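Local structure of glycosylation Associate Protein 1 (6OYC) at residues S116-Q124 and H133-Q141; F31-M40 and H299-L307. The protein probably works with its Gap2 and Gap3 partners in the glycosylation and accessory Sec-dependent secretion of a streptococcal adhesin. All blocks are in the same frame, centred on the assembly; numbering follows the deposited sequence.

In the fold
Interaction 2 is the interior contact of the pair and interaction 1 the outlying one: interaction 2 is centred about 12 Å from the centre of the chain, interaction 1 about 30 Å, and their centres are 41 Å apart. They share no elements. Interaction 1 pairs two neighbouring strands of the antiparallel sheet, so a ladder of backbone bonds does the work and several side chains stay partly exposed. In interaction 2 a helix start meets a loop 259 residues later, and side chains carry the contact through one hydrogen bond from an asparagine amide and a ring against a carboxylate. Along the chain, 116-124 and 133-141 fall inside the long loop that interaction 2 closes.

Interaction 1 of 2, residues S116-Q124 and H133-Q141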
ATOM      1  N   SER A 116     -11.547 -36.702   8.113  1.00 35.28           N
ATOM      2  CA  SER A 116     -11.706 -37.860   7.223  1.00 38.81           C
ATOM      3  C   SER A 116     -12.027 -37.446   5.789  1.00 38.00           C
ATOM      4  O   SER A 116     -12.983 -37.922   5.178  1.00 36.51           O
ATOM      5  CB  SER A 116     -12.774 -38.814   7.747  1.00 38.11           C
ATOM      6  OG  SER A 116     -12.639 -38.977   9.147  1.00 41.82           O
ATOM      7  N   GLY A 117     -11.211 -36.551   5.236  1.00 39.47           N
ATOM      8  CA  GLY A 117     -11.391 -36.116   3.864  1.00 35.61           C
ATOM      9  C   GLY A 117     -12.380 -34.988   3.659  1.00 37.45           C
ATOM     10  O   GLY A 117     -12.390 -34.392   2.583  1.00 41.01           O
ATOM     11  N   ASP A 118     -13.217 -34.676   4.650  1.00 39.18           N
ATOM     12  CA  ASP A 118     -14.140 -33.550   4.547  1.00 42.87           C
ATOM     13  C   ASP A 118     -13.442 -32.252   4.928  1.00 35.91           C
ATOM     14  O   ASP A 118     -12.871 -32.146   6.017  1.00 34.01           O
ATOM     15  CB  ASP A 118     -15.352 -33.756   5.457  1.00 42.63           C
ATOM     16  CG  ASP A 118     -16.402 -34.629   4.826  1.00 53.53           C
ATOM     17  OD1 ASP A 118     -16.071 -35.320   3.834  1.00 56.10           O
ATOM     18  OD2 ASP A 118     -17.551 -34.631   5.321  1.00 54.73           O
ATOM     19  N   LEU A 119     -13.499 -31.268   4.036  1.00 32.84           N
ATOM     20  CA  LEU A 119     -12.965 -29.946   4.336  1.00 35.30           C
ATOM     21  C   LEU A 119     -13.747 -29.317   5.487  1.00 35.31           C
ATOM     22  O   LEU A 119     -14.973 -29.189   5.416  1.00 33.11           O
ATOM     23  CB  LEU A 119     -13.033 -29.048   3.100  1.00 33.53           C
ATOM     24  CG  LEU A 119     -12.393 -27.661   3.267  1.00 36.81           C
ATOM     25  CD1 LEU A 119     -10.925 -27.749   3.740  1.00 31.00           C
ATOM     26  CD2 LEU A 119     -12.479 -26.861   1.977  1.00 35.78           C
ATOM     27  N   ILE A 120     -13.046 -28.941   6.553  1.00 30.64           N
ATOM     28  CA  ILE A 120     -13.641 -28.146   7.621  1.00 31.63           C
ATOM     29  C   ILE A 120     -13.295 -26.668   7.484  1.00 32.82           C
ATOM     30  O   ILE A 120     -14.155 -25.812   7.670  1.00 33.20           O
ATOM     31  CB  ILE A 120     -13.212 -28.678   9.003  1.00 32.76           C
ATOM     32  CG1 ILE A 120     -13.522 -30.169   9.128  1.00 32.03           C
ATOM     33  CG2 ILE A 120     -13.902 -27.889  10.092  1.00 31.13           C
ATOM     34  CD1 ILE A 120     -14.936 -30.485   8.791  1.00 32.46           C
ATOM     35  N   ALA A 121     -12.044 -26.334   7.173  1.00 31.93           N
ATOM     36  CA  ALA A 121     -11.660 -24.933   7.210  1.00 30.04           C
ATOM     37  C   ALA A 121     -10.391 -24.713   6.407  1.00 31.91           C
ATOM     38  O   ALA A 121      -9.606 -25.637   6.179  1.00 29.66           O
ATOM     39  CB  ALA A 121     -11.458 -24.440   8.646  1.00 27.60           C
ATOM     40  N   LYS A 122     -10.215 -23.460   5.978  1.00 29.38           N
ATOM     41  CA  LYS A 122      -8.969 -22.978   5.402  1.00 27.16           C
ATOM     42  C   LYS A 122      -8.449 -21.857   6.284  1.00 27.99           C
ATOM     43  O   LYS A 122      -9.184 -20.925   6.605  1.00 29.34           O
ATOM     44  CB  LYS A 122      -9.160 -22.494   3.979  1.00 24.68           C
ATOM     45  CG  LYS A 122      -9.681 -23.539   3.062  1.00 28.96           C
ATOM     46  CD  LYS A 122      -9.560 -23.117   1.600  1.00 25.85           C
ATOM     47  CE  LYS A 122     -10.311 -24.104   0.691  1.00 34.42           C
ATOM     48  NZ  LYS A 122      -9.901 -24.045  -0.767  1.00 35.03           N
ATOM     49  N   VAL A 123      -7.195 -21.961   6.696  1.00 28.83           N
ATOM     50  CA  VAL A 123      -6.605 -21.040   7.654  1.00 28.64           C
ATOM     51  C   VAL A 123      -5.681 -20.109   6.895  1.00 27.14           C
ATOM     52  O   VAL A 123      -4.831 -20.574   6.133  1.00 27.89           O
ATOM     53  CB  VAL A 123      -5.858 -21.804   8.756  1.00 29.10           C
ATOM     54  CG1 VAL A 123      -5.188 -20.836   9.711  1.00 24.10           C
ATOM     55  CG2 VAL A 123      -6.835 -22.741   9.484  1.00 24.83           C
ATOM     56  N   GLN A 124      -5.848 -18.801   7.093  1.00 26.72           N
ATOM     57  CA  GLN A 124      -5.092 -17.802   6.347  1.00 27.73           C
ATOM     58  C   GLN A 124      -4.248 -16.971   7.296  1.00 30.66           C
ATOM     59  O   GLN A 124      -4.685 -16.636   8.408  1.00 25.17           O
ATOM     60  CB  GLN A 124      -6.010 -16.890   5.535  1.00 24.88           C
ATOM     61  CG  GLN A 124      -6.612 -17.591   4.298  1.00 24.46           C
ATOM     62  CD  GLN A 124      -5.699 -17.516   3.094  1.00 28.01           C
ATOM     63  OE1 GLN A 124      -4.564 -17.030   3.194  1.00 25.91           O
ATOM     64  NE2 GLN A 124      -6.190 -17.977   1.937  1.00 24.37           N
ATOM     65  N   HIS A 133      -7.840 -14.802   9.122  1.00 25.65           N
ATOM     66  CA  HIS A 133      -9.204 -15.297   9.041  1.00 32.48           C
ATOM     67  C   HIS A 133      -9.216 -16.801   8.807  1.00 31.16           C
ATOM     68  O   HIS A 133      -8.240 -17.389   8.330  1.00 27.78           O
ATOM     69  CB  HIS A 133     -10.027 -14.552   7.970  1.00 26.78           C
ATOM     70  CG  HIS A 133      -9.552 -14.745   6.560  1.00 31.76           C
ATOM     71  ND1 HIS A 133      -8.645 -13.896   5.951  1.00 30.92           N
ATOM     72  CD2 HIS A 133      -9.927 -15.634   5.610  1.00 30.51           C
ATOM     73  CE1 HIS A 133      -8.460 -14.277   4.700  1.00 26.79           C
ATOM     74  NE2 HIS A 133      -9.232 -15.324   4.465  1.00 31.23           N
ATOM     75  N   ILE A 134     -10.338 -17.415   9.185  1.00 29.19           N
ATOM     76  CA  ILE A 134     -10.614 -18.811   8.876  1.00 29.64           C
ATOM     77  C   ILE A 134     -11.909 -18.896   8.068  1.00 33.79           C
ATOM     78  O   ILE A 134     -12.966 -18.418   8.517  1.00 29.24           O
ATOM     79  CB  ILE A 134     -10.713 -19.665  10.145  1.00 30.73           C
ATOM     80  CG1 ILE A 134      -9.393 -19.647  10.913  1.00 25.03           C
ATOM     81  CG2 ILE A 134     -11.158 -21.062   9.788  1.00 26.85           C
ATOM     82  CD1 ILE A 134      -9.552 -20.104  12.339  1.00 26.59           C
ATOM     83  N   ASP A 135     -11.824 -19.514   6.880  1.00 30.33           N
ATOM     84  CA  ASP A 135     -13.011 -19.874   6.114  1.00 29.96           C
ATOM     85  C   ASP A 135     -13.509 -21.212   6.634  1.00 31.25           C
ATOM     86  O   ASP A 135     -12.783 -22.209   6.581  1.00 30.32           O
ATOM     87  CB  ASP A 135     -12.710 -19.971   4.622  1.00 31.09           C
ATOM     88  CG  ASP A 135     -12.399 -18.617   3.991  1.00 35.89           C
ATOM     89  OD1 ASP A 135     -12.658 -17.560   4.622  1.00 34.06           O
ATOM     90  OD2 ASP A 135     -11.876 -18.625   2.854  1.00 38.30           O
ATOM     91  N   TYR A 136     -14.727 -21.233   7.153  1.00 29.82           N
ATOM     92  CA  TYR A 136     -15.281 -22.419   7.783  1.00 29.60           C
ATOM     93  C   TYR A 136     -16.346 -22.994   6.860  1.00 32.99           C
ATOM     94  O   TYR A 136     -17.186 -22.256   6.336  1.00 33.12           O
ATOM     95  CB  TYR A 136     -15.850 -22.077   9.160  1.00 31.82           C
ATOM     96  CG  TYR A 136     -15.912 -23.256  10.086  1.00 31.83           C
ATOM     97  CD1 TYR A 136     -16.991 -24.133  10.056  1.00 32.38           C
ATOM     98  CD2 TYR A 136     -14.897 -23.493  11.001  1.00 29.31           C
ATOM     99  CE1 TYR A 136     -17.045 -25.217  10.903  1.00 35.81           C
ATOM    100  CE2 TYR A 136     -14.950 -24.568  11.866  1.00 30.38           C
ATOM    101  CZ  TYR A 136     -16.019 -25.429  11.815  1.00 36.25           C
ATOM    102  OH  TYR A 136     -16.061 -26.500  12.681  1.00 36.64           O
ATOM    103  N   PHE A 137     -16.286 -24.300   6.641  1.00 34.55           N
ATOM    104  CA  PHE A 137     -17.028 -24.947   5.573  1.00 35.91           C
ATOM    105  C   PHE A 137     -18.027 -25.919   6.158  1.00 35.71           C
ATOM    106  O   PHE A 137     -17.813 -26.469   7.238  1.00 37.23           O
ATOM    107  CB  PHE A 137     -16.109 -25.728   4.610  1.00 36.51           C
ATOM    108  CG  PHE A 137     -15.335 -24.857   3.689  1.00 35.15           C
ATOM    109  CD1 PHE A 137     -14.212 -24.178   4.150  1.00 27.95           C
ATOM    110  CD2 PHE A 137     -15.727 -24.710   2.364  1.00 32.91           C
ATOM    111  CE1 PHE A 137     -13.497 -23.364   3.306  1.00 29.08           C
ATOM    112  CE2 PHE A 137     -15.016 -23.889   1.511  1.00 35.27           C
ATOM    113  CZ  PHE A 137     -13.901 -23.201   1.986  1.00 32.33           C
ATOM    114  N   ALA A 138     -19.106 -26.135   5.411  1.00 40.91           N
ATOM    115  CA  ALA A 138     -20.006 -27.255   5.627  1.00 47.27           C
ATOM    116  C   ALA A 138     -20.390 -27.791   4.260  1.00 50.73           C
ATOM    117  O   ALA A 138     -20.655 -27.009   3.338  1.00 49.56           O
ATOM    118  CB  ALA A 138     -21.244 -26.856   6.428  1.00 42.17           C
ATOM    119  N   ASN A 139     -20.360 -29.122   4.124  1.00 49.21           N
ATOM    120  CA  ASN A 139     -20.669 -29.802   2.868  1.00 46.20           C
ATOM    121  C   ASN A 139     -19.917 -29.187   1.699  1.00 52.00           C
ATOM    122  O   ASN A 139     -20.497 -28.893   0.655  1.00 53.43           O
ATOM    123  CB  ASN A 139     -22.170 -29.782   2.574  1.00 48.06           C
ATOM    124  CG  ASN A 139     -22.987 -30.436   3.651  1.00 55.19           C
ATOM    125  OD1 ASN A 139     -23.791 -29.778   4.319  1.00 57.95           O
ATOM    126  ND2 ASN A 139     -22.802 -31.747   3.825  1.00 54.86           N
ATOM    127  N   GLU A 140     -18.616 -28.960   1.889  1.00 59.32           N
ATOM    128  CA  GLU A 140     -17.728 -28.463   0.841  1.00 60.69           C
ATOM    129  C   GLU A 140     -18.062 -27.045   0.384  1.00 54.54           C
ATOM    130  O   GLU A 140     -17.580 -26.602  -0.673  1.00 54.50           O
ATOM    131  CB  GLU A 140     -17.738 -29.397  -0.379  1.00 73.19           C
ATOM    132  CG  GLU A 140     -17.000 -30.698  -0.178  1.00104.21           C
ATOM    133  CD  GLU A 140     -15.535 -30.493   0.123  1.00145.79           C
ATOM    134  OE1 GLU A 140     -15.113 -30.778   1.264  1.00180.96           O
ATOM    135  OE2 GLU A 140     -14.803 -30.053  -0.787  1.00167.74           O
ATOM    136  N   GLN A 141     -18.874 -26.311   1.132  1.00 50.68           N
ATOM    137  CA  GLN A 141     -19.275 -24.971   0.737  1.00 48.63           C
ATOM    138  C   GLN A 141     -19.014 -24.045   1.910  1.00 42.37           C
ATOM    139  O   GLN A 141     -19.303 -24.407   3.057  1.00 39.07           O
ATOM    140  CB  GLN A 141     -20.756 -24.943   0.319  1.00 49.44           C
ATOM    141  CG  GLN A 141     -21.392 -23.555   0.285  1.00 58.21           C
ATOM    142  CD  GLN A 141     -22.846 -23.581  -0.179  1.00 65.25           C
ATOM    143  OE1 GLN A 141     -23.117 -23.592  -1.379  1.00 68.07           O
ATOM    144  NE2 GLN A 141     -23.786 -23.595   0.774  1.00 60.29           N
TER
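Lys122 and Asp135 grip each other through both backbone groups: Lys122 N reaches Asp135 O at 2.9 Å, and Asp135 N reaches Lys122 O at 3.0 Å. Further along, Phe137 N donates to Ile120 O at 2.8 Å. In the type I' turn from Ala138 to Gln141, which leads on to strand 141-148, the poorly ordered Glu140 bends back, and its OE1 tentatively takes Leu119 N at 3.2 Å, nearly along the carboxylate C-O axis. Asp135's own carboxylate is turned to a salt bridge with Lys145. This is an antiparallel beta hairpin, strands 118-125 and 131-138; on its other edge strand 118-125 pairs with strand 111-115, and there Ile120 and Ala121 both face Val113, a classic beta bulge. Leu119 turns CG away from its own N (chi1 -175°), which brings CD2 squarely over the centre of the Phe137 ring, 3.6 Å from the centroid. Lys122 runs extended past the same ring, its CG 3.8 Å from Phe137 CE1. Tyr136 and Ile120 point the same way, and Ile120 CG2 touches the phenol end, 3.6 Å from Tyr136 OH. Gln124 lays its CB over the His133 imidazole face, while its amide NE2 goes to Tyr23.

Interaction 2 of 2, residues F31-M40 and H299-L307; sequences FDDTINQMKM and HVSPFDTRL
Phe31 leans its ring against the loop at Asp304, and its side chain can be followed outward. CB passes the guanidinium of Arg306 at a distance, with NH2 4.2 Å from Phe31 CB. From there CG leaves anti to the backbone N (chi1 178°), carrying the ring over to residues 302-304. CD1 and CE1 lie against Asp304, whose CB is 3.6 Å from Phe31 CE1 and sits over one ring face, off toward the rim. The carboxylate is stacked on the ring, the two planes only 13° apart. On the other flank CE2 meets Pro302 O at 3.4 Å, and at the tip CZ comes to Phe303 O; both carbonyls lie at the ring edge, near its plane.

Phe303 O also receives the bond that ties the helix to the loop: Asn36 ND2 donates to it at 2.7 Å, in the carbonyl plane, on a lone pair, and within the plane of the amide itself. The other branch of that amide, OD1, rests on Val300 CG1, which also meets Met40 CE at 3.5 Å.

Asp304 is held for its stack by Arg306, which grips the carboxylate side-on, NE to OD1 and NH2 to OD2, the latter at 2.7 Å. OD1 also accepts Arg306 N, closing an Asx turn, and OD2 is hydrogen-bonded to the hydroxyl of Tyr437. Glu414 bridges to Arg306, probably offsetting some of its charge.

Asp32 N-caps helix 33-43, and the helix lies beside the loop that leaves strand 297-299, the edge of the seven-stranded parallel sheet. Helix 484-502 packs on Met40 and Phe303, helix 505-512 on Met40 and Val300, and helix 436-445 covers Phe303 and Asp304.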
ATOM      1  N   PHE A  31       1.713   2.035   0.548  1.00 36.61           N
ATOM      2  CA  PHE A  31       2.259   3.361   0.824  1.00 34.97           C
ATOM      3  C   PHE A  31       1.513   4.441   0.036  1.00 36.33           C
ATOM      4  O   PHE A  31       1.301   4.304  -1.170  1.00 36.63           O
ATOM      5  CB  PHE A  31       3.751   3.372   0.466  1.00 31.40           C
ATOM      6  CG  PHE A  31       4.408   4.702   0.659  1.00 32.13           C
ATOM      7  CD1 PHE A  31       4.900   5.069   1.907  1.00 30.08           C
ATOM      8  CD2 PHE A  31       4.487   5.608  -0.388  1.00 28.65           C
ATOM      9  CE1 PHE A  31       5.482   6.311   2.102  1.00 33.92           C
ATOM     10  CE2 PHE A  31       5.072   6.854  -0.203  1.00 32.13           C
ATOM     11  CZ  PHE A  31       5.574   7.204   1.047  1.00 34.78           C
ATOM     12  N   ASP A  32       1.094   5.510   0.714  1.00 33.36           N
ATOM     13  CA  ASP A  32       0.360   6.552  -0.001  1.00 33.32           C
ATOM     14  C   ASP A  32       0.625   7.901   0.653  1.00 34.89           C
ATOM     15  O   ASP A  32       1.472   8.024   1.543  1.00 33.71           O
ATOM     16  CB  ASP A  32      -1.135   6.222  -0.072  1.00 30.69           C
ATOM     17  CG  ASP A  32      -1.853   6.387   1.266  1.00 35.30           C
ATOM     18  OD1 ASP A  32      -1.221   6.745   2.280  1.00 32.95           O
ATOM     19  OD2 ASP A  32      -3.080   6.148   1.303  1.00 35.81           O
ATOM     20  N   ASP A  33      -0.150   8.910   0.228  1.00 34.96           N
ATOM     21  CA  ASP A  33       0.076  10.281   0.676  1.00 31.81           C
ATOM     22  C   ASP A  33      -0.112  10.437   2.181  1.00 33.75           C
ATOM     23  O   ASP A  33       0.606  11.221   2.817  1.00 35.95           O
ATOM     24  CB  ASP A  33      -0.830  11.243  -0.109  1.00 32.93           C
ATOM     25  CG  ASP A  33      -2.316  10.844  -0.066  1.00 37.45           C
ATOM     26  OD1 ASP A  33      -2.613   9.622  -0.069  1.00 33.63           O
ATOM     27  OD2 ASP A  33      -3.186  11.760  -0.038  1.00 34.05           O
ATOM     28  N   THR A  34      -1.049   9.704   2.782  1.00 34.62           N
ATOM     29  CA  THR A  34      -1.238   9.845   4.220  1.00 30.07           C
ATOM     30  C   THR A  34      -0.012   9.368   4.985  1.00 35.25           C
ATOM     31  O   THR A  34       0.424  10.024   5.939  1.00 38.14           O
ATOM     32  CB  THR A  34      -2.472   9.075   4.673  1.00 34.80           C
ATOM     33  OG1 THR A  34      -3.612   9.525   3.936  1.00 34.69           O
ATOM     34  CG2 THR A  34      -2.713   9.277   6.182  1.00 35.22           C
ATOM     35  N   ILE A  35       0.549   8.218   4.592  1.00 36.84           N
ATOM     36  CA  ILE A  35       1.765   7.728   5.244  1.00 36.22           C
ATOM     37  C   ILE A  35       2.873   8.759   5.107  1.00 36.12           C
ATOM     38  O   ILE A  35       3.537   9.135   6.081  1.00 35.85           O
ATOM     39  CB  ILE A  35       2.203   6.379   4.640  1.00 33.06           C
ATOM     40  CG1 ILE A  35       1.083   5.326   4.717  1.00 31.13           C
ATOM     41  CG2 ILE A  35       3.546   5.940   5.256  1.00 27.67           C
ATOM     42  CD1 ILE A  35       0.860   4.779   6.077  1.00 34.75           C
ATOM     43  N   ASN A  36       3.091   9.219   3.881  1.00 34.18           N
ATOM     44  CA  ASN A  36       4.157  10.171   3.627  1.00 36.39           C
ATOM     45  C   ASN A  36       3.974  11.434   4.464  1.00 39.99           C
ATOM     46  O   ASN A  36       4.931  11.927   5.075  1.00 40.86           O
ATOM     47  CB  ASN A  36       4.188  10.483   2.134  1.00 35.25           C
ATOM     48  CG  ASN A  36       5.015  11.688   1.823  1.00 41.90           C
ATOM     49  OD1 ASN A  36       4.537  12.824   1.915  1.00 43.63           O
ATOM     50  ND2 ASN A  36       6.280  11.457   1.482  1.00 37.38           N
ATOM     51  N   GLN A  37       2.735  11.939   4.541  1.00 39.25           N
ATOM     52  CA  GLN A  37       2.487  13.198   5.235  1.00 40.42           C
ATOM     53  C   GLN A  37       2.556  13.030   6.744  1.00 40.00           C
ATOM     54  O   GLN A  37       3.044  13.921   7.447  1.00 41.86           O
ATOM     55  CB  GLN A  37       1.131  13.776   4.817  1.00 33.76           C
ATOM     56  CG  GLN A  37       1.167  14.310   3.392  1.00 34.84           C
ATOM     57  CD  GLN A  37      -0.188  14.363   2.722  1.00 33.86           C
ATOM     58  OE1 GLN A  37      -1.229  14.369   3.388  1.00 31.48           O
ATOM     59  NE2 GLN A  37      -0.183  14.420   1.393  1.00 31.75           N
ATOM     60  N   MET A  38       2.063  11.913   7.274  1.00 35.86           N
ATOM     61  CA  MET A  38       2.143  11.776   8.725  1.00 40.41           C
ATOM     62  C   MET A  38       3.577  11.610   9.196  1.00 42.83           C
ATOM     63  O   MET A  38       3.924  12.078  10.287  1.00 43.31           O
ATOM     64  CB  MET A  38       1.320  10.598   9.209  1.00 38.47           C
ATOM     65  CG  MET A  38       1.320  10.512  10.726  1.00 50.68           C
ATOM     66  SD  MET A  38      -0.241   9.855  11.300  1.00 60.31           S
ATOM     67  CE  MET A  38      -0.697   9.040   9.777  1.00 38.26           C
ATOM     68  N   LYS A  39       4.415  10.945   8.395  1.00 40.92           N
ATOM     69  CA  LYS A  39       5.820  10.797   8.745  1.00 44.49           C
ATOM     70  C   LYS A  39       6.497  12.156   8.851  1.00 44.68           C
ATOM     71  O   LYS A  39       7.215  12.425   9.817  1.00 45.49           O
ATOM     72  CB  LYS A  39       6.536   9.918   7.713  1.00 44.12           C
ATOM     73  CG  LYS A  39       6.256   8.415   7.824  1.00 44.86           C
ATOM     74  CD  LYS A  39       7.338   7.674   8.629  1.00 47.31           C
ATOM     75  CE  LYS A  39       7.177   7.920  10.123  1.00 47.99           C
ATOM     76  NZ  LYS A  39       7.802   6.895  11.001  1.00 43.26           N
ATOM     77  N   MET A  40       6.268  13.035   7.870  1.00 42.18           N
ATOM     78  CA  MET A  40       6.965  14.314   7.867  1.00 44.99           C
ATOM     79  C   MET A  40       6.411  15.263   8.919  1.00 45.26           C
ATOM     80  O   MET A  40       7.161  16.085   9.462  1.00 44.85           O
ATOM     81  CB  MET A  40       6.912  14.955   6.485  1.00 45.53           C
ATOM     82  CG  MET A  40       5.541  15.213   5.956  1.00 44.69           C
ATOM     83  SD  MET A  40       5.608  16.649   4.862  1.00 63.84           S
ATOM     84  CE  MET A  40       6.025  15.923   3.298  1.00 48.16           C
ATOM     85  N   HIS A 299       3.147  21.316  -3.702  1.00 45.72           N
ATOM     86  CA  HIS A 299       3.621  20.058  -4.256  1.00 43.14           C
ATOM     87  C   HIS A 299       4.420  19.316  -3.195  1.00 41.67           C
ATOM     88  O   HIS A 299       5.343  19.877  -2.591  1.00 41.60           O
ATOM     89  CB  HIS A 299       4.461  20.319  -5.510  1.00 42.12           C
ATOM     90  CG  HIS A 299       5.255  19.138  -5.982  1.00 47.42           C
ATOM     91  ND1 HIS A 299       4.667  17.976  -6.445  1.00 47.30           N
ATOM     92  CD2 HIS A 299       6.592  18.953  -6.095  1.00 44.98           C
ATOM     93  CE1 HIS A 299       5.610  17.123  -6.805  1.00 42.57           C
ATOM     94  NE2 HIS A 299       6.786  17.692  -6.604  1.00 42.61           N
ATOM     95  N   VAL A 300       4.041  18.066  -2.937  1.00 38.33           N
ATOM     96  CA  VAL A 300       4.711  17.229  -1.948  1.00 40.05           C
ATOM     97  C   VAL A 300       5.083  15.926  -2.640  1.00 39.26           C
ATOM     98  O   VAL A 300       4.214  15.084  -2.889  1.00 38.84           O
ATOM     99  CB  VAL A 300       3.837  16.975  -0.707  1.00 42.46           C
ATOM    100  CG1 VAL A 300       4.451  15.901   0.194  1.00 35.92           C
ATOM    101  CG2 VAL A 300       3.612  18.279   0.093  1.00 41.47           C
ATOM    102  N   SER A 301       6.364  15.760  -2.966  1.00 37.25           N
ATOM    103  CA  SER A 301       6.773  14.511  -3.596  1.00 41.18           C
ATOM    104  C   SER A 301       6.717  13.376  -2.571  1.00 39.56           C
ATOM    105  O   SER A 301       7.054  13.568  -1.396  1.00 40.92           O
ATOM    106  CB  SER A 301       8.169  14.616  -4.212  1.00 43.92           C
ATOM    107  OG  SER A 301       9.007  15.470  -3.464  1.00 55.47           O
ATOM    108  N   PRO A 302       6.272  12.202  -2.971  1.00 38.71           N
ATOM    109  CA  PRO A 302       5.917  11.138  -2.007  1.00 38.87           C
ATOM    110  C   PRO A 302       7.083  10.245  -1.587  1.00 40.09           C
ATOM    111  O   PRO A 302       7.067   9.039  -1.821  1.00 46.99           O
ATOM    112  CB  PRO A 302       4.851  10.350  -2.780  1.00 39.65           C
ATOM    113  CG  PRO A 302       5.213  10.536  -4.233  1.00 37.13           C
ATOM    114  CD  PRO A 302       5.792  11.922  -4.339  1.00 38.79           C
ATOM    115  N   PHE A 303       8.073  10.826  -0.903  1.00 36.83           N
ATOM    116  CA  PHE A 303       9.199  10.061  -0.370  1.00 38.40           C
ATOM    117  C   PHE A 303       8.756   9.010   0.641  1.00 37.57           C
ATOM    118  O   PHE A 303       7.874   9.252   1.472  1.00 45.19           O
ATOM    119  CB  PHE A 303      10.204  10.987   0.314  1.00 40.08           C
ATOM    120  CG  PHE A 303      10.852  11.963  -0.603  1.00 43.44           C
ATOM    121  CD1 PHE A 303      11.830  11.547  -1.501  1.00 46.90           C
ATOM    122  CD2 PHE A 303      10.504  13.315  -0.559  1.00 48.76           C
ATOM    123  CE1 PHE A 303      12.439  12.463  -2.356  1.00 51.47           C
ATOM    124  CE2 PHE A 303      11.109  14.233  -1.395  1.00 48.01           C
ATOM    125  CZ  PHE A 303      12.083  13.808  -2.299  1.00 51.94           C
ATOM    126  N   ASP A 304       9.409   7.848   0.592  1.00 35.40           N
ATOM    127  CA  ASP A 304       9.244   6.772   1.572  1.00 37.38           C
ATOM    128  C   ASP A 304      10.595   6.558   2.245  1.00 37.08           C
ATOM    129  O   ASP A 304      11.476   5.900   1.686  1.00 35.28           O
ATOM    130  CB  ASP A 304       8.755   5.479   0.922  1.00 36.53           C
ATOM    131  CG  ASP A 304       8.627   4.319   1.926  1.00 35.33           C
ATOM    132  OD1 ASP A 304       8.812   4.533   3.153  1.00 35.01           O
ATOM    133  OD2 ASP A 304       8.333   3.191   1.485  1.00 34.52           O
ATOM    134  N   THR A 305      10.746   7.079   3.460  1.00 34.71           N
ATOM    135  CA  THR A 305      12.061   7.097   4.089  1.00 35.07           C
ATOM    136  C   THR A 305      12.443   5.783   4.761  1.00 33.79           C
ATOM    137  O   THR A 305      13.516   5.714   5.358  1.00 34.56           O
ATOM    138  CB  THR A 305      12.130   8.231   5.103  1.00 40.59           C
ATOM    139  OG1 THR A 305      10.958   8.194   5.922  1.00 39.62           O
ATOM    140  CG2 THR A 305      12.201   9.604   4.375  1.00 39.70           C
ATOM    141  N   ARG A 306      11.614   4.741   4.682  1.00 31.33           N
ATOM    142  CA  ARG A 306      12.085   3.418   5.076  1.00 31.91           C
ATOM    143  C   ARG A 306      13.212   2.905   4.180  1.00 30.18           C
ATOM    144  O   ARG A 306      13.874   1.927   4.543  1.00 33.60           O
ATOM    145  CB  ARG A 306      10.933   2.403   5.055  1.00 30.66           C
ATOM    146  CG  ARG A 306       9.744   2.726   5.974  1.00 30.69           C
ATOM    147  CD  ARG A 306       8.554   1.791   5.717  1.00 29.82           C
ATOM    148  NE  ARG A 306       7.996   1.947   4.374  1.00 30.12           N
ATOM    149  CZ  ARG A 306       7.140   1.094   3.813  1.00 30.08           C
ATOM    150  NH1 ARG A 306       6.739   0.028   4.490  1.00 28.79           N
ATOM    151  NH2 ARG A 306       6.701   1.298   2.574  1.00 25.55           N
ATOM    152  N   LEU A 307      13.413   3.496   3.002  1.00 32.39           N
ATOM    153  CA  LEU A 307      14.473   3.037   2.106  1.00 36.56           C
ATOM    154  C   LEU A 307      15.845   3.434   2.654  1.00 36.90           C
ATOM    155  O   LEU A 307      16.035   4.553   3.140  1.00 38.43           O
ATOM    156  CB  LEU A 307      14.290   3.638   0.705  1.00 35.59           C
ATOM    157  CG  LEU A 307      13.337   3.004  -0.315  1.00 38.29           C
ATOM    158  CD1 LEU A 307      13.816   1.610  -0.767  1.00 30.97           C
ATOM    159  CD2 LEU A 307      11.901   2.954   0.228  1.00 34.44           C
TER